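PDB 6UI5: 2-polyprenyl-6-methoxyphenol hydroxylase-like FAD-dependent oxidoreductase from Streptomyces sp. NRRL 11266, which binds flavin-adenine dinucleotide and is an FAD-dependent oxidoreductase of the aromatic-ring hydroxylase-like family. Local coordinates for residues D172-V177 with Q345-Y350. Numbering follows the deposited sequence.
Sequences DDWVIV and QLALLY
W174 reaches its indole out of the loop 172-175 to the turn that follows helix 325-346. Its CB leaves the backbone with CG in the crowded position between N and the carbonyl carbon (chi1 67°), and this carries the ring across to the other segment. Along the pyrrole edge, NE1 gives a nearly straight hydrogen bond to the carbonyl O of Y350, 3.0 Å away and close to the ring plane; seen from the acceptor, the donor stands above the carbonyl plane. CD1 and CE2, the ring neighbours of NE1, flank the same oxygen. Further round, CZ2 approaches A347 CB at 3.8 Å and L346 CB a little less closely, and CH2 also touches A347 CB. The bond thus fixes the polar corner of the indole while its six-membered ring meets apolar carbons.

Beside it, V175 is turned toward 345-350 and meets the ring of Y350. That tyrosine side chain is extended, CG anti to its own N (chi1 -179°), and V175 CG2 comes obliquely to within 3.3 Å of Y350 CE2. V177 CG2 adds a looser contact with L346 CD1, at 4.3 Å. Within 345-350, L346 O accepts from the amides of both L349 and Y350.

The contact joins the lead-in to strand 176-185, in the FAD-binding domain, to the turn after helix 325-346; the V177 side chain is about 9 Å from the bound FAD. F224 of strand 216-225 packs on V175, V177, L346 and the Y350 ring, helix 352-365 meets A347 through L354, and P353 of the second subunit packs on W174, so this buried junction also borders the dimer interface.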
ATOM      1  N   ASP A 172      -3.574   3.014  18.278  1.00 57.45           N
ATOM      2  CA  ASP A 172      -5.003   3.183  18.057  1.00 61.33           C
ATOM      3  C   ASP A 172      -5.540   2.014  17.239  1.00 60.61           C
ATOM      4  O   ASP A 172      -4.784   1.274  16.620  1.00 52.52           O
ATOM      5  CB  ASP A 172      -5.299   4.507  17.368  1.00 71.16           C
ATOM      6  CG  ASP A 172      -6.557   5.159  17.896  1.00 90.98           C
ATOM      7  OD1 ASP A 172      -6.960   4.830  19.034  1.00102.72           O
ATOM      8  OD2 ASP A 172      -7.143   5.993  17.179  1.00100.56           O
ATOM      9  N   ASP A 173      -6.860   1.823  17.285  1.00 68.41           N
ATOM     10  CA  ASP A 173      -7.516   0.796  16.480  1.00 66.22           C
ATOM     11  C   ASP A 173      -8.853   1.324  16.007  1.00 59.71           C
ATOM     12  O   ASP A 173      -9.535   2.037  16.747  1.00 66.46           O
ATOM     13  CB  ASP A 173      -7.721  -0.519  17.253  1.00 64.47           C
ATOM     14  CG  ASP A 173      -6.391  -1.168  17.674  1.00 69.23           C
ATOM     15  OD1 ASP A 173      -5.941  -0.814  18.792  1.00 71.07           O
ATOM     16  OD2 ASP A 173      -5.807  -2.004  16.900  1.00 57.96           O
ATOM     17  N   TRP A 174      -9.200   1.018  14.755  1.00 60.22           N
ATOM     18  CA  TRP A 174     -10.534   1.332  14.246  1.00 64.10           C
ATOM     19  C   TRP A 174     -11.527   0.198  14.478  1.00 68.51           C
ATOM     20  O   TRP A 174     -12.721   0.360  14.205  1.00 70.54           O
ATOM     21  CB  TRP A 174     -10.486   1.668  12.749  1.00 54.26           C
ATOM     22  CG  TRP A 174     -10.106   0.518  11.863  1.00 58.22           C
ATOM     23  CD1 TRP A 174     -10.953  -0.361  11.242  1.00 54.50           C
ATOM     24  CD2 TRP A 174      -8.770   0.133  11.478  1.00 53.38           C
ATOM     25  NE1 TRP A 174     -10.222  -1.276  10.501  1.00 52.20           N
ATOM     26  CE2 TRP A 174      -8.884  -0.991  10.632  1.00 55.16           C
ATOM     27  CE3 TRP A 174      -7.496   0.633  11.764  1.00 57.24           C
ATOM     28  CZ2 TRP A 174      -7.763  -1.624  10.073  1.00 53.37           C
ATOM     29  CZ3 TRP A 174      -6.386  -0.002  11.213  1.00 59.12           C
ATOM     30  CH2 TRP A 174      -6.530  -1.127  10.390  1.00 53.64           C
ATOM     31  N   VAL A 175     -11.055  -0.943  14.954  1.00 71.78           N
ATOM     32  CA  VAL A 175     -11.927  -2.032  15.351  1.00 72.65           C
ATOM     33  C   VAL A 175     -11.234  -2.770  16.486  1.00 74.73           C
ATOM     34  O   VAL A 175      -9.996  -2.796  16.572  1.00 67.37           O
ATOM     35  CB  VAL A 175     -12.245  -2.957  14.154  1.00 59.66           C
ATOM     36  CG1 VAL A 175     -10.961  -3.597  13.615  1.00 49.70           C
ATOM     37  CG2 VAL A 175     -13.305  -4.022  14.561  1.00 49.98           C
ATOM     38  N   ILE A 176     -12.037  -3.338  17.381  1.00 75.10           N
ATOM     39  CA  ILE A 176     -11.526  -4.137  18.490  1.00 75.59           C
ATOM     40  C   ILE A 176     -11.748  -5.606  18.154  1.00 70.96           C
ATOM     41  O   ILE A 176     -12.891  -6.072  18.090  1.00 70.68           O
ATOM     42  CB  ILE A 176     -12.190  -3.770  19.824  1.00 73.53           C
ATOM     43  CG1 ILE A 176     -12.010  -2.282  20.133  1.00 75.54           C
ATOM     44  CG2 ILE A 176     -11.567  -4.593  20.921  1.00 72.51           C
ATOM     45  CD1 ILE A 176     -10.564  -1.763  19.928  1.00 78.67           C
ATOM     46  N   VAL A 177     -10.662  -6.341  17.936  1.00 68.43           N
ATOM     47  CA  VAL A 177     -10.753  -7.769  17.644  1.00 64.13           C
ATOM     48  C   VAL A 177     -10.857  -8.550  18.948  1.00 67.86           C
ATOM     49  O   VAL A 177     -10.073  -8.337  19.884  1.00 69.57           O
ATOM     50  CB  VAL A 177      -9.550  -8.239  16.824  1.00 56.06           C
ATOM     51  CG1 VAL A 177      -9.659  -9.734  16.535  1.00 46.88           C
ATOM     52  CG2 VAL A 177      -9.465  -7.442  15.543  1.00 62.94           C
ATOM     53  N   GLN A 345      -2.487  -5.447   7.372  1.00 50.92           N
ATOM     54  CA  GLN A 345      -3.162  -6.709   7.075  1.00 60.03           C
ATOM     55  C   GLN A 345      -4.624  -6.666   7.511  1.00 58.60           C
ATOM     56  O   GLN A 345      -5.504  -7.117   6.768  1.00 66.72           O
ATOM     57  CB  GLN A 345      -2.430  -7.890   7.729  1.00 52.78           C
ATOM     58  CG  GLN A 345      -1.154  -8.311   6.964  1.00 51.79           C
ATOM     59  CD  GLN A 345      -0.450  -9.515   7.591  1.00 50.65           C
ATOM     60  OE1 GLN A 345      -1.003 -10.626   7.616  1.00 61.25           O
ATOM     61  NE2 GLN A 345       0.769  -9.296   8.124  1.00 40.25           N
ATOM     62  N   LEU A 346      -4.917  -6.105   8.691  1.00 58.46           N
ATOM     63  CA  LEU A 346      -6.317  -6.091   9.131  1.00 69.38           C
ATOM     64  C   LEU A 346      -7.190  -5.282   8.174  1.00 63.41           C
ATOM     65  O   LEU A 346      -8.367  -5.613   7.972  1.00 48.71           O
ATOM     66  CB  LEU A 346      -6.441  -5.539  10.554  1.00 63.37           C
ATOM     67  CG  LEU A 346      -6.036  -6.471  11.700  1.00 66.16           C
ATOM     68  CD1 LEU A 346      -6.390  -5.859  13.051  1.00 68.58           C
ATOM     69  CD2 LEU A 346      -6.679  -7.844  11.543  1.00 58.66           C
ATOM     70  N   ALA A 347      -6.623  -4.249   7.537  1.00 57.79           N
ATOM     71  CA  ALA A 347      -7.451  -3.374   6.710  1.00 61.28           C
ATOM     72  C   ALA A 347      -7.834  -4.011   5.389  1.00 58.48           C
ATOM     73  O   ALA A 347      -8.557  -3.377   4.617  1.00 60.67           O
ATOM     74  CB  ALA A 347      -6.742  -2.045   6.453  1.00 67.54           C
ATOM     75  N   LEU A 348      -7.361  -5.225   5.102  1.00 58.56           N
ATOM     76  CA  LEU A 348      -7.891  -6.018   3.998  1.00 67.26           C
ATOM     77  C   LEU A 348      -9.027  -6.934   4.437  1.00 67.03           C
ATOM     78  O   LEU A 348      -9.551  -7.696   3.614  1.00 72.74           O
ATOM     79  CB  LEU A 348      -6.787  -6.853   3.336  1.00 69.12           C
ATOM     80  CG  LEU A 348      -5.673  -6.096   2.608  1.00 71.72           C
ATOM     81  CD1 LEU A 348      -4.712  -5.492   3.571  1.00 74.49           C
ATOM     82  CD2 LEU A 348      -4.928  -6.989   1.619  1.00 70.23           C
ATOM     83  N   LEU A 349      -9.420  -6.870   5.707  1.00 51.10           N
ATOM     84  CA  LEU A 349     -10.473  -7.708   6.244  1.00 61.09           C
ATOM     85  C   LEU A 349     -11.696  -6.915   6.667  1.00 67.55           C
ATOM     86  O   LEU A 349     -12.827  -7.285   6.341  1.00 79.94           O
ATOM     87  CB  LEU A 349      -9.915  -8.505   7.427  1.00 59.90           C
ATOM     88  CG  LEU A 349      -8.883  -9.519   6.956  1.00 70.33           C
ATOM     89  CD1 LEU A 349      -8.202 -10.144   8.143  1.00 80.70           C
ATOM     90  CD2 LEU A 349      -9.584 -10.575   6.117  1.00 70.97           C
ATOM     91  N   TYR A 350     -11.495  -5.812   7.365  1.00 65.36           N
ATOM     92  CA  TYR A 350     -12.601  -5.145   7.999  1.00 62.04           C
ATOM     93  C   TYR A 350     -12.323  -3.657   8.159  1.00 56.47           C
ATOM     94  O   TYR A 350     -11.211  -3.269   8.450  1.00 61.16           O
ATOM     95  CB  TYR A 350     -12.869  -5.806   9.359  1.00 65.05           C
ATOM     96  CG  TYR A 350     -14.023  -5.209  10.131  1.00 72.27           C
ATOM     97  CD1 TYR A 350     -15.322  -5.699   9.980  1.00 81.31           C
ATOM     98  CD2 TYR A 350     -13.820  -4.155  11.013  1.00 70.22           C
ATOM     99  CE1 TYR A 350     -16.380  -5.152  10.688  1.00 83.14           C
ATOM    100  CE2 TYR A 350     -14.870  -3.594  11.706  1.00 81.51           C
ATOM    101  CZ  TYR A 350     -16.145  -4.099  11.552  1.00 88.79           C
ATOM    102  OH  TYR A 350     -17.181  -3.531  12.263  1.00101.84           O
TER